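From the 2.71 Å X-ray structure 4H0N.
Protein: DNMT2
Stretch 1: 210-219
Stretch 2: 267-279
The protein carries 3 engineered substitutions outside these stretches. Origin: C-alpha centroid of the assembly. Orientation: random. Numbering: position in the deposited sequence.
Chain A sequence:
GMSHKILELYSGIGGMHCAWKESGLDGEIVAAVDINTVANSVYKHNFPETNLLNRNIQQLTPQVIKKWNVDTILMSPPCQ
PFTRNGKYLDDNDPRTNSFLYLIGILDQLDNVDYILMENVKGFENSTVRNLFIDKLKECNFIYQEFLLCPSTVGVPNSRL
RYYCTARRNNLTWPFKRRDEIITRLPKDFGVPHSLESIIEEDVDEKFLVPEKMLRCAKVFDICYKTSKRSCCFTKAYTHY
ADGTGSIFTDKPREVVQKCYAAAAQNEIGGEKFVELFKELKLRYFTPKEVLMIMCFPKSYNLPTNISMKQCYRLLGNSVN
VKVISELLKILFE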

# COMPACT_ATOMS: atom_id res chain seq x y z
N PRO A 210 -12.94 11.21 -18.22
CA PRO A 210 -13.87 12.29 -18.58
C PRO A 210 -13.18 13.45 -19.30
O PRO A 210 -11.96 13.58 -19.21
N GLU A 211 -13.97 14.28 -19.98
CA GLU A 211 -13.44 15.39 -20.78
C GLU A 211 -12.66 16.41 -19.97
O GLU A 211 -11.58 16.83 -20.38
N LYS A 212 -13.22 16.81 -18.83
CA LYS A 212 -12.55 17.77 -17.95
C LYS A 212 -11.14 17.29 -17.63
O LYS A 212 -10.19 18.08 -17.63
N MET A 213 -11.01 15.99 -17.38
CA MET A 213 -9.72 15.35 -17.15
C MET A 213 -8.84 15.35 -18.39
O MET A 213 -7.63 15.55 -18.31
N LEU A 214 -9.45 15.10 -19.55
CA LEU A 214 -8.74 15.03 -20.81
C LEU A 214 -8.09 16.37 -21.17
O LEU A 214 -7.24 16.43 -22.05
N ARG A 215 -8.50 17.43 -20.48
CA ARG A 215 -7.84 18.73 -20.63
C ARG A 215 -6.41 18.66 -20.10
O ARG A 215 -5.52 19.37 -20.58
N CYS A 216 -6.18 17.81 -19.10
CA CYS A 216 -4.86 17.66 -18.50
C CYS A 216 -4.05 16.53 -19.13
O CYS A 216 -3.16 15.97 -18.49
N ALA A 217 -4.35 16.21 -20.38
CA ALA A 217 -3.74 15.07 -21.05
C ALA A 217 -2.21 15.11 -21.10
O ALA A 217 -1.57 14.06 -21.20
N LYS A 218 -1.63 16.30 -21.01
CA LYS A 218 -0.19 16.45 -21.19
C LYS A 218 0.65 15.77 -20.11
O LYS A 218 1.82 15.49 -20.32
N VAL A 219 0.05 15.51 -18.95
CA VAL A 219 0.80 14.96 -17.83
C VAL A 219 0.33 13.57 -17.43
O VAL A 219 0.65 13.08 -16.34
N GLU A 267 -4.94 24.71 -29.24
CA GLU A 267 -4.98 25.33 -27.93
C GLU A 267 -5.07 24.22 -26.89
O GLU A 267 -5.86 23.27 -27.04
N ILE A 268 -4.25 24.34 -25.85
CA ILE A 268 -4.17 23.36 -24.78
C ILE A 268 -5.49 23.28 -24.01
O ILE A 268 -6.12 24.30 -23.71
N GLY A 269 -5.93 22.05 -23.71
CA GLY A 269 -7.19 21.82 -23.05
C GLY A 269 -8.38 22.29 -23.87
O GLY A 269 -9.51 22.31 -23.39
N GLY A 270 -8.11 22.65 -25.13
CA GLY A 270 -9.12 23.22 -26.00
C GLY A 270 -10.16 22.22 -26.49
O GLY A 270 -10.05 21.02 -26.23
N GLU A 271 -11.17 22.73 -27.19
CA GLU A 271 -12.27 21.91 -27.69
C GLU A 271 -11.77 20.89 -28.71
O GLU A 271 -12.08 19.70 -28.61
N LYS A 272 -11.00 21.38 -29.68
CA LYS A 272 -10.40 20.54 -30.71
C LYS A 272 -9.32 19.63 -30.11
O LYS A 272 -9.08 18.52 -30.59
N PHE A 273 -8.67 20.13 -29.06
CA PHE A 273 -7.68 19.36 -28.31
C PHE A 273 -8.33 18.13 -27.69
O PHE A 273 -7.77 17.03 -27.76
N VAL A 274 -9.51 18.30 -27.10
CA VAL A 274 -10.22 17.22 -26.40
C VAL A 274 -10.82 16.15 -27.33
O VAL A 274 -10.78 14.96 -27.01
N GLU A 275 -11.36 16.57 -28.47
CA GLU A 275 -11.95 15.63 -29.42
C GLU A 275 -10.94 14.58 -29.88
O GLU A 275 -11.28 13.42 -30.09
N LEU A 276 -9.68 15.00 -30.02
CA LEU A 276 -8.63 14.08 -30.43
C LEU A 276 -8.33 13.06 -29.33
O LEU A 276 -8.10 11.89 -29.60
N PHE A 277 -8.35 13.52 -28.08
CA PHE A 277 -8.10 12.63 -26.95
C PHE A 277 -9.32 11.80 -26.57
O PHE A 277 -9.19 10.74 -25.96
N LYS A 278 -10.51 12.29 -26.93
CA LYS A 278 -11.74 11.54 -26.70
C LYS A 278 -11.73 10.23 -27.47
O LYS A 278 -12.27 9.22 -27.01
N GLU A 279 -11.09 10.23 -28.64
CA GLU A 279 -11.09 9.06 -29.52
C GLU A 279 -9.91 8.12 -29.30
O GLU A 279 -9.67 7.21 -30.09

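The most unusual feature of this contact is the guanidinium of Arg215 lying against the backbone of a glycine. Gly269 CA sits over one face of the group. An ideal CB on Gly269 would fall 2.7 Å from Arg215 CZ, a clash, so the absence of a side chain makes room for the arginine. The positive phi of Gly269 (63°) also favours glycine. Arg215 NE donates a weak hydrogen bond to Gly269 O, at 2.5 Å with an angle of 129°. Arg215 NH2 lies 3.0 Å from the same Gly269 O. The CA-to-CB bond of Arg215 points sideways, but the end of the side chain comes nearer, with chi1 m, chi2 t and chi3 at 95°. Along the way, Arg215 CG packs 4.1 Å from Val274 CG2.

The apolar part centres on Leu214 and Ala217, which both point toward the helix 271-278. Ala217 CB stands over the face of the Phe277 ring, 3.6 Å from its centroid and 9° off the normal. This is a CH-pi contact. The same Ala217 CB is 4.1 Å from Phe273 CZ. Phe273 (chi1 t) and Phe277 (chi1 m) sit one helical turn apart and both point toward stretch 1. The Phe273 ring presents its edge to the backbone, with CE2 3.3 Å from Leu214 O.

Leu214 (chi1 m, chi2 t) reaches the later part of the helix. Its CD2 is 4.3 Å from Phe277 CB, and its CD1 is 3.9 Å from Lys278 CA.

More exposed side chains complete the contact. Glu211 (m, t) places CG 4.1 Å from Val274 CG1. Lys218 CG lies 4.0 Å from Ile268 CD1, where Ile268 is t, p.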

# COMPACT_ATOMS: atom_id res chain seq x y z
CB PRO A 210 -14.41 12.76 -17.23
CG PRO A 210 -14.13 11.65 -16.28
CD PRO A 210 -12.84 11.05 -16.76
CB GLU A 211 -14.57 16.09 -21.52
CG GLU A 211 -15.28 15.23 -22.54
CD GLU A 211 -16.24 16.03 -23.40
OE1 GLU A 211 -16.54 17.19 -23.04
OE2 GLU A 211 -16.68 15.50 -24.44
CB LYS A 212 -13.37 17.98 -16.67
CG LYS A 212 -14.18 16.76 -16.24
CD LYS A 212 -14.06 16.51 -14.74
CE LYS A 212 -13.68 15.06 -14.44
NZ LYS A 212 -13.14 14.86 -13.05
CB MET A 213 -9.93 13.90 -16.72
CG MET A 213 -10.30 13.75 -15.28
SD MET A 213 -9.05 14.53 -14.25
CE MET A 213 -9.90 14.53 -12.69
CB LEU A 214 -9.66 14.57 -21.94
CG LEU A 214 -10.14 13.12 -21.87
CD1 LEU A 214 -11.00 12.79 -23.07
CD2 LEU A 214 -8.97 12.17 -21.81
CB ARG A 215 -8.61 19.85 -19.93
CG ARG A 215 -9.95 20.20 -20.56
CD ARG A 215 -10.48 21.55 -20.07
NE ARG A 215 -10.13 22.65 -20.96
CZ ARG A 215 -9.41 23.71 -20.61
NH1 ARG A 215 -8.96 23.83 -19.37
NH2 ARG A 215 -9.14 24.66 -21.50
CB CYS A 216 -4.99 17.39 -17.00
SG CYS A 216 -6.04 18.52 -16.09
CB ALA A 217 -4.31 14.91 -22.45
CB LYS A 218 0.19 17.93 -21.31
CG LYS A 218 0.40 18.40 -22.75
CD LYS A 218 1.22 17.39 -23.55
CE LYS A 218 2.08 18.07 -24.61
NZ LYS A 218 2.30 17.20 -25.81
CB VAL A 219 0.73 15.87 -16.60
CG1 VAL A 219 1.50 17.16 -16.85
CG2 VAL A 219 -0.72 16.16 -16.24
CB GLU A 267 -6.14 26.30 -27.79
CG GLU A 267 -6.11 27.12 -26.51
CD GLU A 267 -6.92 28.40 -26.61
OE1 GLU A 267 -6.52 29.31 -27.37
OE2 GLU A 267 -7.95 28.50 -25.91
CB ILE A 268 -2.98 23.68 -23.85
CG1 ILE A 268 -2.81 22.61 -22.76
CG2 ILE A 268 -3.10 25.09 -23.26
CD1 ILE A 268 -2.32 21.28 -23.30
CB GLU A 271 -13.32 22.81 -28.35
CG GLU A 271 -14.70 22.17 -28.49
CD GLU A 271 -15.58 22.44 -27.29
OE1 GLU A 271 -15.11 23.12 -26.35
OE2 GLU A 271 -16.74 21.99 -27.28
CB LYS A 272 -9.80 21.41 -31.81
CG LYS A 272 -9.25 20.64 -32.99
CD LYS A 272 -9.99 21.00 -34.27
CE LYS A 272 -9.59 20.07 -35.40
NZ LYS A 272 -10.01 20.59 -36.73
CB PHE A 273 -7.06 20.27 -27.24
CG PHE A 273 -6.10 19.59 -26.31
CD1 PHE A 273 -4.74 19.62 -26.57
CD2 PHE A 273 -6.55 18.97 -25.16
CE1 PHE A 273 -3.84 19.01 -25.69
CE2 PHE A 273 -5.66 18.35 -24.29
CZ PHE A 273 -4.31 18.38 -24.55
CB VAL A 274 -11.31 17.77 -25.43
CG1 VAL A 274 -12.29 16.69 -24.99
CG2 VAL A 274 -10.67 18.44 -24.22
CB GLU A 275 -12.57 16.34 -30.63
CG GLU A 275 -11.57 16.96 -31.60
CD GLU A 275 -12.00 16.84 -33.05
OE1 GLU A 275 -12.74 15.89 -33.37
OE2 GLU A 275 -11.61 17.70 -33.87
CB LEU A 276 -7.36 14.85 -30.81
CG LEU A 276 -7.52 15.84 -31.96
CD1 LEU A 276 -6.18 16.43 -32.35
CD2 LEU A 276 -8.19 15.18 -33.15
CB PHE A 277 -7.62 13.43 -25.74
CG PHE A 277 -6.20 13.88 -25.85
CD1 PHE A 277 -5.16 12.99 -25.65
CD2 PHE A 277 -5.90 15.19 -26.18
CE1 PHE A 277 -3.85 13.40 -25.76
CE2 PHE A 277 -4.59 15.60 -26.30
CZ PHE A 277 -3.56 14.70 -26.09
CB LYS A 278 -12.95 12.38 -27.10
CG LYS A 278 -13.85 12.81 -25.95
CD LYS A 278 -15.18 12.08 -25.98
CE LYS A 278 -15.80 12.14 -27.36
NZ LYS A 278 -17.19 11.60 -27.42
CB GLU A 279 -11.19 9.49 -31.00
CG GLU A 279 -10.03 10.34 -31.51
CD GLU A 279 -10.37 11.08 -32.80
OE1 GLU A 279 -11.34 11.87 -32.79
OE2 GLU A 279 -9.67 10.87 -33.82